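Local coordinates for uncharacterized protein Rv2277c (Mycobacterium tuberculosis, PDB 5VUG) that is uncharacterised but probably hydrolyses phosphodiester bonds, its TIM-barrel domain belonging to the glycerophosphodiester phosphodiesterase family, at residues V14-G19 with A267-S272; F23-V28 with L56-D61; G41-V46 with T121-L126; Q82-W87 with Q101-I106; Q181-M186 with E228-A233. All blocks are in the same frame, centred on the assembly; numbering follows the deposited sequence.

Contact 1 (V14-G19 with A267-S272); sequences VAHRAG and AVLVDS
This is where the TIM barrel closes: strand 267-270 lies parallel to strand 12-16, their axes 4.7 Å apart. Backbone hydrogen bonds make the seam. V14 N donates to V268 O, V14 O accepts from V270 N (2.9 Å) almost along its C=O axis, and H16 N reaches V270 O at 2.8 Å, this donor standing well above the carbonyl plane.

The apolar part belongs to L269. With CG anti to the backbone N (chi1 -171°), it crosses the side chains of V14 and H16 obliquely, and its CD1 touches V14 CG1 at 3.7 Å and H16 CA at 3.6 Å. M247 and W43 pack against both V14 and L269, while on the other face A15 meets helix 28-36 and V270 meets W279.

Polar side chains take over toward H16 and D271. R17 CG sits over one face of the H16 ring, and H16 NE2 is hydrogen-bonded to a bound glycerol, probably from the crystallisation liquor. D271 lies alongside, its carboxylate 16° from the imidazole plane; so close an acid would favour a positive charge on the ring. The bond that holds the ring's rotation runs from H16 ND1 to D271 OD1, 2.8 Å long and bent to 155°.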
# COMPACT_ATOMS: atom_id res chain seq x y z
N VAL A 14 -5.93 21.58 17.19
CA VAL A 14 -4.56 22.06 17.01
C VAL A 14 -4.50 22.92 15.75
O VAL A 14 -4.88 22.46 14.66
CB VAL A 14 -3.55 20.90 16.95
CG1 VAL A 14 -2.13 21.43 16.74
CG2 VAL A 14 -3.62 20.05 18.22
N ALA A 15 -4.04 24.16 15.88
CA ALA A 15 -4.02 25.10 14.75
C ALA A 15 -2.84 24.80 13.82
O ALA A 15 -1.68 25.00 14.20
CB ALA A 15 -3.95 26.54 15.25
N HIS A 16 -3.14 24.35 12.61
CA HIS A 16 -2.11 23.95 11.66
C HIS A 16 -1.40 25.17 11.08
O HIS A 16 -2.03 25.99 10.39
CB HIS A 16 -2.75 23.15 10.53
CG HIS A 16 -1.77 22.59 9.55
ND1 HIS A 16 -2.00 22.57 8.20
CD2 HIS A 16 -0.55 22.01 9.74
CE1 HIS A 16 -0.96 22.01 7.58
NE2 HIS A 16 -0.07 21.66 8.50
N ARG A 17 -0.09 25.28 11.32
CA ARG A 17 0.69 26.47 10.94
C ARG A 17 0.06 27.73 11.53
O ARG A 17 0.03 28.79 10.89
CB ARG A 17 0.88 26.60 9.43
CG ARG A 17 1.20 25.31 8.70
CD ARG A 17 1.25 25.60 7.21
NE ARG A 17 1.27 24.39 6.41
CZ ARG A 17 0.81 24.31 5.17
NH1 ARG A 17 0.86 23.16 4.52
NH2 ARG A 17 0.30 25.39 4.58
N ALA A 18 -0.47 27.61 12.75
CA ALA A 18 -1.17 28.67 13.46
C ALA A 18 -2.50 29.04 12.82
O ALA A 18 -3.07 30.09 13.14
CB ALA A 18 -0.29 29.92 13.69
N GLY A 19 -3.03 28.17 11.95
CA GLY A 19 -4.34 28.39 11.36
C GLY A 19 -4.30 29.04 10.00
O GLY A 19 -4.88 30.12 9.80
N ALA A 267 -6.23 14.39 19.12
CA ALA A 267 -6.11 15.73 18.56
C ALA A 267 -6.44 15.68 17.07
O ALA A 267 -6.30 14.64 16.41
CB ALA A 267 -4.68 16.26 18.73
N VAL A 268 -6.89 16.83 16.56
CA VAL A 268 -7.09 17.05 15.13
C VAL A 268 -6.35 18.31 14.70
O VAL A 268 -6.35 19.32 15.42
CB VAL A 268 -8.58 17.14 14.74
CG1 VAL A 268 -9.27 15.81 14.95
CG2 VAL A 268 -9.30 18.25 15.53
N LEU A 269 -5.72 18.26 13.53
CA LEU A 269 -4.90 19.35 13.02
C LEU A 269 -5.71 20.09 11.96
O LEU A 269 -6.01 19.53 10.90
CB LEU A 269 -3.61 18.77 12.43
CG LEU A 269 -2.48 19.71 12.02
CD1 LEU A 269 -2.10 20.66 13.16
CD2 LEU A 269 -1.26 18.90 11.59
N VAL A 270 -6.06 21.35 12.24
CA VAL A 270 -7.05 22.10 11.46
C VAL A 270 -6.45 23.38 10.87
O VAL A 270 -5.72 24.11 11.54
CB VAL A 270 -8.32 22.41 12.29
CG1 VAL A 270 -8.91 21.12 12.87
CG2 VAL A 270 -8.04 23.44 13.40
N ASP A 271 -6.81 23.66 9.61
CA ASP A 271 -6.38 24.90 8.97
C ASP A 271 -7.19 26.10 9.42
O ASP A 271 -6.71 27.23 9.29
CB ASP A 271 -6.48 24.80 7.44
CG ASP A 271 -5.43 23.89 6.83
OD1 ASP A 271 -4.67 23.24 7.58
OD2 ASP A 271 -5.34 23.84 5.58
N SER A 272 -8.40 25.90 9.92
CA SER A 272 -9.26 27.01 10.32
C SER A 272 -9.75 26.82 11.75
O SER A 272 -10.81 26.22 11.98
CB SER A 272 -10.45 27.17 9.38
OG SER A 272 -11.28 28.23 9.81

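Contact 2 (F23-V28 with L56-D61); sequences FPENTV and LYRPSD
Two loops at one end of the TIM barrel meet here, the first carrying the P-E-N-T sequence familiar in glycerophosphodiester phosphodiesterases and folded as a type II turn from P24 to T27. At the centre, R58 grips the carboxylate of E25 side-on. R58 NE donates to the syn lone pair of E25 OE2 at 3.0 Å, while R58 NH2 reaches E25 OE1 at 3.0 Å and the straighter angle of 163°, from above the carboxylate plane. Both oxygens lie near the guanidinium plane, although the two flat groups are turned 51° against each other. Torsions position the pair: E25 starts from the crowded position between backbone N and carbonyl carbon (chi1 60°) and then runs extended, whereas R58 is bent at chi2 and chi3, with P59 CG 3.7 Å above the centre of the R58 guanidinium. E25 OE1 is also held by R17 NH2 in a salt bridge and by T20 OG1, so this buried acid probably stays ionised and offsets the repulsion between the two close arginines.

A water fills the next shell. It donates to E25 OE2 at 2.7 Å and accepts from R58 N at 2.8 Å and from N26 ND2, tying both loops to one point. N26 itself is anchored by OD1 to T45 N, and N26 CB rests on L56 CB at 3.8 Å. A second water bridges N26 O and L56 O.

Outermost, the turn is pinned by T27, with T27 OG1 donating to P24 O at 2.8 Å.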
# COMPACT_ATOMS: atom_id res chain seq x y z
N PHE A 23 -5.61 33.32 8.85
CA PHE A 23 -4.66 34.43 8.89
C PHE A 23 -3.35 33.93 8.33
O PHE A 23 -3.14 32.71 8.23
CB PHE A 23 -4.45 34.93 10.33
CG PHE A 23 -5.67 35.55 10.93
CD1 PHE A 23 -5.94 36.90 10.73
CD2 PHE A 23 -6.56 34.79 11.68
CE1 PHE A 23 -7.07 37.48 11.27
CE2 PHE A 23 -7.70 35.36 12.22
CZ PHE A 23 -7.95 36.70 12.03
N PRO A 24 -2.43 34.84 7.93
CA PRO A 24 -1.14 34.40 7.36
C PRO A 24 -0.44 33.36 8.23
O PRO A 24 -0.22 33.58 9.42
CB PRO A 24 -0.33 35.70 7.28
CG PRO A 24 -1.40 36.75 7.02
CD PRO A 24 -2.57 36.31 7.87
N GLU A 25 -0.14 32.20 7.64
CA GLU A 25 0.36 31.09 8.43
C GLU A 25 1.69 31.44 9.10
O GLU A 25 2.48 32.23 8.58
CB GLU A 25 0.53 29.85 7.55
CG GLU A 25 1.50 30.03 6.38
CD GLU A 25 1.72 28.74 5.65
OE1 GLU A 25 0.76 28.23 5.04
OE2 GLU A 25 2.86 28.23 5.69
N ASN A 26 1.92 30.85 10.27
CA ASN A 26 3.21 30.97 10.94
C ASN A 26 3.58 32.43 11.26
O ASN A 26 4.76 32.79 11.24
CB ASN A 26 4.31 30.25 10.15
CG ASN A 26 4.22 28.74 10.29
OD1 ASN A 26 4.03 28.22 11.39
ND2 ASN A 26 4.38 28.03 9.16
N THR A 27 2.59 33.26 11.60
CA THR A 27 2.83 34.62 12.06
C THR A 27 2.27 34.80 13.47
O THR A 27 1.40 34.05 13.90
CB THR A 27 2.21 35.68 11.13
OG1 THR A 27 0.78 35.53 11.12
CG2 THR A 27 2.78 35.55 9.71
N VAL A 28 2.77 35.82 14.17
CA VAL A 28 2.23 36.12 15.50
C VAL A 28 0.76 36.53 15.43
O VAL A 28 -0.04 36.14 16.28
CB VAL A 28 3.11 37.16 16.24
CG1 VAL A 28 2.41 37.66 17.52
CG2 VAL A 28 4.48 36.54 16.56
N LEU A 56 9.83 31.04 12.21
CA LEU A 56 8.68 30.28 11.71
C LEU A 56 8.54 30.52 10.21
O LEU A 56 8.34 31.66 9.78
CB LEU A 56 7.38 30.66 12.42
CG LEU A 56 7.34 30.52 13.94
CD1 LEU A 56 5.89 30.62 14.40
CD2 LEU A 56 7.97 29.19 14.39
N TYR A 57 8.64 29.45 9.42
CA TYR A 57 8.47 29.53 7.98
C TYR A 57 8.37 28.11 7.44
O TYR A 57 9.16 27.24 7.81
CB TYR A 57 9.62 30.30 7.29
CG TYR A 57 9.25 30.65 5.87
CD1 TYR A 57 8.27 31.61 5.61
CD2 TYR A 57 9.82 29.99 4.79
CE1 TYR A 57 7.91 31.92 4.31
CE2 TYR A 57 9.45 30.29 3.49
CZ TYR A 57 8.48 31.26 3.26
OH TYR A 57 8.06 31.59 1.99
N ARG A 58 7.37 27.85 6.60
CA ARG A 58 7.12 26.49 6.10
C ARG A 58 7.73 26.21 4.72
O ARG A 58 8.38 25.17 4.55
CB ARG A 58 5.62 26.17 6.15
CG ARG A 58 5.21 24.84 5.53
CD ARG A 58 4.68 24.96 4.12
NE ARG A 58 3.63 25.98 3.94
CZ ARG A 58 3.14 26.29 2.74
NH1 ARG A 58 3.60 25.66 1.67
NH2 ARG A 58 2.21 27.22 2.61
N PRO A 59 7.54 27.06 3.71
CA PRO A 59 8.04 26.72 2.37
C PRO A 59 9.56 26.66 2.30
O PRO A 59 10.28 27.18 3.15
CB PRO A 59 7.49 27.85 1.49
CG PRO A 59 6.29 28.34 2.22
CD PRO A 59 6.68 28.26 3.67
N SER A 60 10.05 26.02 1.23
CA SER A 60 11.50 25.96 1.06
C SER A 60 12.08 27.30 0.63
O SER A 60 13.24 27.60 0.94
CB SER A 60 11.88 24.84 0.10
OG SER A 60 11.24 25.02 -1.15
N ASP A 61 11.30 28.13 -0.06
CA ASP A 61 11.78 29.44 -0.52
C ASP A 61 10.92 30.56 0.05
O ASP A 61 9.69 30.44 0.13
CB ASP A 61 11.84 29.55 -2.05
CG ASP A 61 12.77 30.67 -2.50
OD1 ASP A 61 12.31 31.84 -2.62
OD2 ASP A 61 13.96 30.38 -2.73
O HOH W 1 5.07 29.51 6.68
O HOH W 2 6.28 33.22 8.80

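Contact 3 (G41-V46 with T121-L126); sequences GMWLTV and TLFLDL
W43 and F123 stand side by side on adjacent parallel strands of the barrel, yet their side chains cross at about a right angle. W43 has CG anti to the backbone N (chi1 179°), whereas F123 has it anti to the carbonyl carbon (chi1 -62°), so it is the benzyl carbon, F123 CB, that presses on W43 CE3 at 3.4 Å. F123 O lies over one face of the indole, off toward its rim. The phenyl ring instead swings past G41, where a side chain would crowd F123 CE2.

The pyrrole end of W43 meets D125 obliquely, with W43 NE1 3.6 Å from D125 CB and the ring and carboxylate planes 56° apart. They are joined through a water in the indole plane, which accepts from W43 NE1 at 2.9 Å and donates to D125 OD2 at 2.7 Å. The same water lies 2.8 Å from T45 OG1; T45 and D125 run alongside each other, pointing the same way.

The opposite face is aliphatic: CB of M42, a selenomethionine, meets L122 CD2 at 3.8 Å, and L44 CB lies by L124 CD2. The backbones bond in the parallel pattern, donors alternating between strands, as in F123 N to M42 O and L44 N to F123 O, both at 2.8 Å.

The W43 face looks into the barrel, where H16, Y154 and F249 meet the indole and glycerol comes near. M42, L44, V46 and L124 pack outward on helices 28-36 and 134-145, and strands 12-16 and 151-154 flank the pair.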
# COMPACT_ATOMS: atom_id res chain seq x y z
N GLY A 41 -3.90 23.47 20.98
CA GLY A 41 -2.51 23.25 20.64
C GLY A 41 -2.16 24.10 19.45
O GLY A 41 -3.04 24.54 18.70
N MSE A 42 -0.86 24.33 19.28
CA MSE A 42 -0.33 25.23 18.26
C MSE A 42 0.74 24.50 17.45
O MSE A 42 1.78 24.11 18.00
CB MSE A 42 0.25 26.48 18.94
CG MSE A 42 0.59 27.64 18.01
SE MSE A 42 -1.03 28.48 17.27
CE MSE A 42 -1.88 29.10 18.91
N TRP A 43 0.51 24.31 16.16
CA TRP A 43 1.44 23.62 15.28
C TRP A 43 2.17 24.67 14.44
O TRP A 43 1.54 25.42 13.70
CB TRP A 43 0.67 22.66 14.37
CG TRP A 43 1.52 21.89 13.38
CD1 TRP A 43 2.16 22.39 12.26
CD2 TRP A 43 1.80 20.49 13.41
NE1 TRP A 43 2.83 21.37 11.61
CE2 TRP A 43 2.63 20.20 12.29
CE3 TRP A 43 1.44 19.44 14.27
CZ2 TRP A 43 3.10 18.91 12.02
CZ3 TRP A 43 1.91 18.16 14.00
CH2 TRP A 43 2.75 17.91 12.89
N LEU A 44 3.50 24.70 14.54
CA LEU A 44 4.29 25.76 13.93
C LEU A 44 5.43 25.13 13.13
O LEU A 44 6.02 24.13 13.57
CB LEU A 44 4.88 26.67 15.01
CG LEU A 44 3.88 27.32 15.98
CD1 LEU A 44 4.60 28.01 17.13
CD2 LEU A 44 2.94 28.29 15.24
N THR A 45 5.77 25.71 11.98
CA THR A 45 6.84 25.17 11.14
C THR A 45 8.10 26.01 11.37
O THR A 45 8.05 27.23 11.28
CB THR A 45 6.49 25.22 9.65
OG1 THR A 45 5.09 24.99 9.46
CG2 THR A 45 7.29 24.16 8.92
N VAL A 46 9.22 25.34 11.66
CA VAL A 46 10.43 26.02 12.14
C VAL A 46 11.59 25.79 11.17
O VAL A 46 11.84 24.66 10.74
CB VAL A 46 10.80 25.56 13.56
CG1 VAL A 46 11.88 26.47 14.13
CG2 VAL A 46 9.55 25.55 14.46
N THR A 121 0.24 23.44 24.39
CA THR A 121 1.17 22.51 23.78
C THR A 121 1.54 23.03 22.40
O THR A 121 0.67 23.44 21.62
CB THR A 121 0.52 21.13 23.67
OG1 THR A 121 0.07 20.71 24.97
CG2 THR A 121 1.53 20.12 23.13
N LEU A 122 2.84 23.04 22.12
CA LEU A 122 3.38 23.45 20.82
C LEU A 122 3.88 22.21 20.10
O LEU A 122 4.61 21.40 20.67
CB LEU A 122 4.55 24.40 21.03
CG LEU A 122 4.30 25.58 21.97
CD1 LEU A 122 5.54 26.45 22.09
CD2 LEU A 122 3.10 26.40 21.49
N PHE A 123 3.48 22.07 18.84
CA PHE A 123 4.02 21.04 17.96
C PHE A 123 4.89 21.76 16.94
O PHE A 123 4.41 22.62 16.21
CB PHE A 123 2.88 20.28 17.28
CG PHE A 123 1.99 19.56 18.26
CD1 PHE A 123 2.30 18.27 18.68
CD2 PHE A 123 0.90 20.21 18.83
CE1 PHE A 123 1.49 17.61 19.60
CE2 PHE A 123 0.10 19.56 19.76
CZ PHE A 123 0.40 18.26 20.15
N LEU A 124 6.18 21.45 16.96
CA LEU A 124 7.17 22.17 16.16
C LEU A 124 7.61 21.25 15.04
O LEU A 124 8.31 20.25 15.28
CB LEU A 124 8.35 22.57 17.03
CG LEU A 124 7.99 23.41 18.25
CD1 LEU A 124 9.25 23.81 19.03
CD2 LEU A 124 7.18 24.64 17.85
N ASP A 125 7.21 21.58 13.81
CA ASP A 125 7.52 20.76 12.64
C ASP A 125 8.84 21.25 12.06
O ASP A 125 8.94 22.39 11.58
CB ASP A 125 6.39 20.87 11.62
CG ASP A 125 6.63 20.00 10.38
OD1 ASP A 125 7.44 19.05 10.45
OD2 ASP A 125 6.01 20.28 9.33
N LEU A 126 9.86 20.40 12.12
CA LEU A 126 11.19 20.77 11.66
C LEU A 126 11.52 20.14 10.31
O LEU A 126 11.32 18.94 10.13
CB LEU A 126 12.23 20.34 12.70
CG LEU A 126 12.59 21.28 13.86
CD1 LEU A 126 11.38 21.71 14.67
CD2 LEU A 126 13.64 20.63 14.76
O HOH W 3 4.30 22.32 9.26

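Contact 4 (Q82-W87 with Q101-I106); sequences QLNAGW and QRATPI
The run from L83 to G86 passes that from A103 to I106 at 115° and is bridged to it once, at N84 and P105 (CA atoms 4.5 Å apart), with a weak backbone bond either side: the bent A85 N to T104 O and the long I106 N to L83 O, 3.4 Å.

The firmer grip comes from the side chain of N84. With CG anti to the backbone N (chi1 180°), N84 OD1 accepts two backbone N-H groups, G86 N of its own segment at 2.9 Å, which makes an Asx turn, and T104 N across the contact at 3.1 Å. Both donors approach from above the carbonyl plane. A103 CB lies against the amide, 3.5 Å from N84 CG, while N84 ND2 is taken up by Y99 O; the amide is thus held at both ends. G86 suits its place beside T104, since T104 OG1 is 3.3 Å from G86 CA and would collide with a CB there. L83 and I106 lie alongside, pointing the same way, with L83 CD1 4.2 Å from I106 CD1. A85 CB rests on I106 CG1.

Both segments belong to the long connection between helices 77-80 and 109-114, so the contact pins this excursion together on the outer part of the barrel. T104 packs on P24 and T27 and on L29 of helix 28-36, and I106 packs on L62.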
# COMPACT_ATOMS: atom_id res chain seq x y z
N GLN A 82 12.35 41.58 8.56
CA GLN A 82 11.87 42.66 7.72
C GLN A 82 10.94 42.19 6.61
O GLN A 82 10.27 43.02 5.99
CB GLN A 82 13.05 43.42 7.12
CG GLN A 82 13.87 44.19 8.14
CD GLN A 82 13.05 45.26 8.84
OE1 GLN A 82 12.84 45.21 10.05
NE2 GLN A 82 12.57 46.23 8.07
N LEU A 83 10.85 40.88 6.36
CA LEU A 83 10.00 40.36 5.30
C LEU A 83 8.56 40.24 5.77
O LEU A 83 8.30 39.91 6.93
CB LEU A 83 10.50 39.00 4.81
CG LEU A 83 11.92 38.98 4.25
CD1 LEU A 83 12.33 37.54 3.87
CD2 LEU A 83 12.05 39.92 3.06
N ASN A 84 7.63 40.51 4.86
CA ASN A 84 6.20 40.45 5.15
C ASN A 84 5.70 39.07 4.74
O ASN A 84 5.54 38.79 3.55
CB ASN A 84 5.49 41.55 4.37
CG ASN A 84 4.00 41.57 4.60
OD1 ASN A 84 3.46 40.74 5.34
ND2 ASN A 84 3.32 42.52 3.99
N ALA A 85 5.45 38.20 5.73
CA ALA A 85 4.95 36.84 5.51
C ALA A 85 3.45 36.80 5.22
O ALA A 85 2.87 35.70 5.14
CB ALA A 85 5.29 35.95 6.71
N GLY A 86 2.80 37.95 5.10
CA GLY A 86 1.44 38.03 4.61
C GLY A 86 1.35 38.44 3.16
O GLY A 86 0.25 38.74 2.67
N TRP A 87 2.48 38.46 2.46
CA TRP A 87 2.56 39.08 1.13
C TRP A 87 1.57 38.45 0.15
O TRP A 87 1.00 39.15 -0.69
CB TRP A 87 3.97 38.91 0.59
CG TRP A 87 4.25 39.70 -0.65
CD1 TRP A 87 4.38 39.21 -1.92
CD2 TRP A 87 4.48 41.10 -0.72
NE1 TRP A 87 4.67 40.24 -2.79
CE2 TRP A 87 4.74 41.41 -2.07
CE3 TRP A 87 4.50 42.13 0.23
CZ2 TRP A 87 5.01 42.70 -2.49
CZ3 TRP A 87 4.77 43.41 -0.20
CH2 TRP A 87 5.01 43.69 -1.55
N GLN A 101 -0.56 45.63 2.87
CA GLN A 101 -0.59 46.95 3.47
C GLN A 101 -0.60 46.90 4.99
O GLN A 101 -0.51 47.96 5.63
CB GLN A 101 -1.81 47.73 2.96
CG GLN A 101 -2.33 47.27 1.60
CD GLN A 101 -1.29 47.35 0.49
OE1 GLN A 101 -0.31 48.08 0.59
NE2 GLN A 101 -1.52 46.59 -0.57
N ARG A 102 -0.70 45.71 5.60
CA ARG A 102 -0.67 45.54 7.05
C ARG A 102 0.22 44.32 7.30
O ARG A 102 -0.27 43.21 7.50
CB ARG A 102 -2.07 45.34 7.64
CG ARG A 102 -2.11 45.24 9.17
CD ARG A 102 -2.34 43.80 9.66
NE ARG A 102 -2.37 43.70 11.12
CZ ARG A 102 -1.38 43.19 11.86
NH1 ARG A 102 -0.28 42.73 11.29
NH2 ARG A 102 -1.50 43.14 13.19
N ALA A 103 1.54 44.55 7.29
CA ALA A 103 2.49 43.44 7.25
C ALA A 103 2.38 42.55 8.48
O ALA A 103 2.18 43.02 9.60
CB ALA A 103 3.92 43.97 7.13
N THR A 104 2.50 41.24 8.24
CA THR A 104 2.67 40.24 9.28
C THR A 104 4.06 39.64 9.09
O THR A 104 4.24 38.76 8.23
CB THR A 104 1.59 39.15 9.16
OG1 THR A 104 1.60 38.61 7.83
CG2 THR A 104 0.21 39.71 9.46
N PRO A 105 5.07 40.09 9.83
CA PRO A 105 6.45 39.68 9.53
C PRO A 105 6.72 38.24 9.94
O PRO A 105 5.99 37.63 10.72
CB PRO A 105 7.30 40.64 10.37
CG PRO A 105 6.40 41.13 11.44
CD PRO A 105 5.01 41.11 10.88
N ILE A 106 7.82 37.70 9.42
CA ILE A 106 8.33 36.42 9.93
C ILE A 106 8.71 36.58 11.39
O ILE A 106 9.54 37.45 11.72
CB ILE A 106 9.55 35.94 9.13
CG1 ILE A 106 9.18 35.63 7.67
CG2 ILE A 106 10.20 34.73 9.82
CD1 ILE A 106 10.39 35.28 6.81

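Contact 5 (Q181-M186 with E228-A233); sequences QRLFNM and ELWDEA
On the side of the TIM-barrel domain facing the second subunit, L183 of helix 176-189 and L229, in the loop that leads into helix 232-239, form the tight half of this contact, pointing at each other and crossing obliquely with L183 CB 4.0 Å from L229 CD1. Each leucine also lays a methyl group on an aromatic face of the other segment. L183 CD2 sits 3.9 Å from the centroid of the six-membered ring of W230, only 14° off its normal, in a clear CH-pi contact. In return, the isobutyl end of L229 straddles one face of F184, meeting it at about a right angle: L229 CD1 comes to 3.5 Å from F184 CE2, and CD2 stands over the ring centre. W230 is fixed in turn by its NE1, which donates to F204 O, and by F238, which meets its ring edge-to-face.

The other half is looser. M186, a selenomethionine, is folded at chi2 and chi3 so that M186 CE brushes A233 CB at 3.8 Å and A233 O at 3.5 Å; A233 is exposed, in the first turn of helix 232-239. Between the halves a water lies 2.9 Å from L183 O and 2.7 Å from L229 O. Next to M186 lies C237, disulfide-bonded to C192, and the second subunit places its V212 on F184 and bonds its A224 O to Q181 NE2.

With no direct hydrogen bond between the segments, and methyl groups touching even the backbone oxygens, cohesion probably comes largely from burial of leucine and aromatic surface.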
# COMPACT_ATOMS: atom_id res chain seq x y z
N GLN A 181 4.35 2.60 9.27
CA GLN A 181 4.47 1.15 9.27
C GLN A 181 3.38 0.51 10.13
O GLN A 181 2.74 -0.46 9.73
CB GLN A 181 5.84 0.74 9.78
CG GLN A 181 6.07 -0.75 9.74
CD GLN A 181 6.28 -1.24 8.33
OE1 GLN A 181 7.23 -0.85 7.65
NE2 GLN A 181 5.37 -2.09 7.86
N ARG A 182 3.17 1.05 11.34
CA ARG A 182 2.17 0.47 12.23
C ARG A 182 0.77 0.62 11.65
O ARG A 182 -0.03 -0.31 11.70
CB ARG A 182 2.27 1.10 13.62
CG ARG A 182 1.60 0.24 14.69
CD ARG A 182 1.64 0.84 16.09
NE ARG A 182 2.99 1.01 16.63
CZ ARG A 182 3.64 2.17 16.67
NH1 ARG A 182 3.06 3.27 16.20
NH2 ARG A 182 4.85 2.23 17.19
N LEU A 183 0.47 1.79 11.06
CA LEU A 183 -0.85 2.01 10.48
C LEU A 183 -1.10 1.09 9.31
O LEU A 183 -2.20 0.55 9.16
CB LEU A 183 -0.98 3.46 10.03
CG LEU A 183 -1.18 4.49 11.14
CD1 LEU A 183 -1.04 5.87 10.53
CD2 LEU A 183 -2.55 4.30 11.83
N PHE A 184 -0.10 0.90 8.44
CA PHE A 184 -0.29 0.04 7.29
C PHE A 184 -0.32 -1.44 7.68
O PHE A 184 -1.06 -2.22 7.07
CB PHE A 184 0.70 0.36 6.17
CG PHE A 184 0.25 1.48 5.28
CD1 PHE A 184 -0.72 1.25 4.30
CD2 PHE A 184 0.74 2.77 5.44
CE1 PHE A 184 -1.17 2.28 3.48
CE2 PHE A 184 0.29 3.81 4.61
CZ PHE A 184 -0.66 3.55 3.64
N ASN A 185 0.47 -1.84 8.68
CA ASN A 185 0.32 -3.21 9.17
C ASN A 185 -1.09 -3.45 9.70
O ASN A 185 -1.72 -4.47 9.39
CB ASN A 185 1.36 -3.52 10.24
CG ASN A 185 2.69 -4.01 9.66
OD1 ASN A 185 2.72 -4.62 8.59
ND2 ASN A 185 3.78 -3.75 10.38
N MSE A 186 -1.61 -2.51 10.49
CA MSE A 186 -2.98 -2.69 10.97
C MSE A 186 -4.00 -2.78 9.83
O MSE A 186 -4.86 -3.67 9.82
CB MSE A 186 -3.36 -1.62 12.00
CG MSE A 186 -2.73 -1.84 13.35
SE MSE A 186 -3.46 -3.43 14.22
CE MSE A 186 -5.32 -2.85 14.33
N GLU A 228 -7.31 5.42 4.25
CA GLU A 228 -7.94 5.97 5.45
C GLU A 228 -7.54 5.07 6.62
O GLU A 228 -8.16 4.04 6.87
CB GLU A 228 -9.46 6.03 5.25
CG GLU A 228 -9.84 6.88 4.04
CD GLU A 228 -11.34 6.92 3.78
OE1 GLU A 228 -12.13 6.59 4.70
OE2 GLU A 228 -11.74 7.29 2.66
N LEU A 229 -6.48 5.47 7.33
CA LEU A 229 -5.76 4.56 8.21
C LEU A 229 -6.19 4.61 9.67
O LEU A 229 -5.86 3.69 10.42
CB LEU A 229 -4.26 4.83 8.13
CG LEU A 229 -3.68 4.53 6.75
CD1 LEU A 229 -2.27 5.11 6.66
CD2 LEU A 229 -3.67 3.03 6.46
N TRP A 230 -6.90 5.66 10.08
CA TRP A 230 -7.35 5.79 11.46
C TRP A 230 -8.77 5.24 11.59
O TRP A 230 -9.69 5.76 10.94
CB TRP A 230 -7.33 7.25 11.92
CG TRP A 230 -5.96 7.87 12.08
CD1 TRP A 230 -5.45 8.93 11.38
CD2 TRP A 230 -4.94 7.49 13.02
NE1 TRP A 230 -4.18 9.23 11.83
CE2 TRP A 230 -3.84 8.36 12.83
CE3 TRP A 230 -4.84 6.49 14.01
CZ2 TRP A 230 -2.67 8.26 13.58
CZ3 TRP A 230 -3.67 6.39 14.75
CH2 TRP A 230 -2.60 7.27 14.53
N ASP A 231 -8.93 4.21 12.41
CA ASP A 231 -10.22 3.64 12.77
C ASP A 231 -10.13 3.20 14.23
O ASP A 231 -9.08 3.34 14.87
CB ASP A 231 -10.66 2.53 11.79
CG ASP A 231 -9.62 1.44 11.61
OD1 ASP A 231 -8.86 1.12 12.54
OD2 ASP A 231 -9.58 0.86 10.50
N GLU A 232 -11.23 2.67 14.76
CA GLU A 232 -11.21 2.26 16.16
C GLU A 232 -10.09 1.26 16.43
O GLU A 232 -9.38 1.37 17.44
CB GLU A 232 -12.57 1.68 16.58
CG GLU A 232 -12.72 1.60 18.10
CD GLU A 232 -14.03 0.95 18.53
OE1 GLU A 232 -14.02 0.21 19.54
OE2 GLU A 232 -15.06 1.19 17.87
N ALA A 233 -9.88 0.31 15.52
CA ALA A 233 -8.88 -0.72 15.75
C ALA A 233 -7.46 -0.15 15.76
O ALA A 233 -6.65 -0.51 16.62
CB ALA A 233 -9.00 -1.83 14.70
O HOH W 4 -4.81 1.19 10.12

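Contacts 1 and 3 share the barrel sheet, their centres 10 Å apart: A15 N bonds G41 O at 3.0 Å, and H16 and W43 meet edge-to-face beside the bound glycerol. Contact 2 joins both, through R17 NH2 to E25 OE1 (2.9 Å) and N26 OD1 to T45 N (3.1 Å). With the R58 side chain about 6 Å from that glycerol, the three lie beside the probable substrate pocket. The calcium ion, about 3 Å from the T121 side chain, sits at the far end of the strands from H16 and the glycerol. Contact 4 backs contact 2, P24 CB touching T104 OG1 at 3.5 Å. Contact 5 stands apart near the second subunit, its centre about 40 Å from that of contact 4.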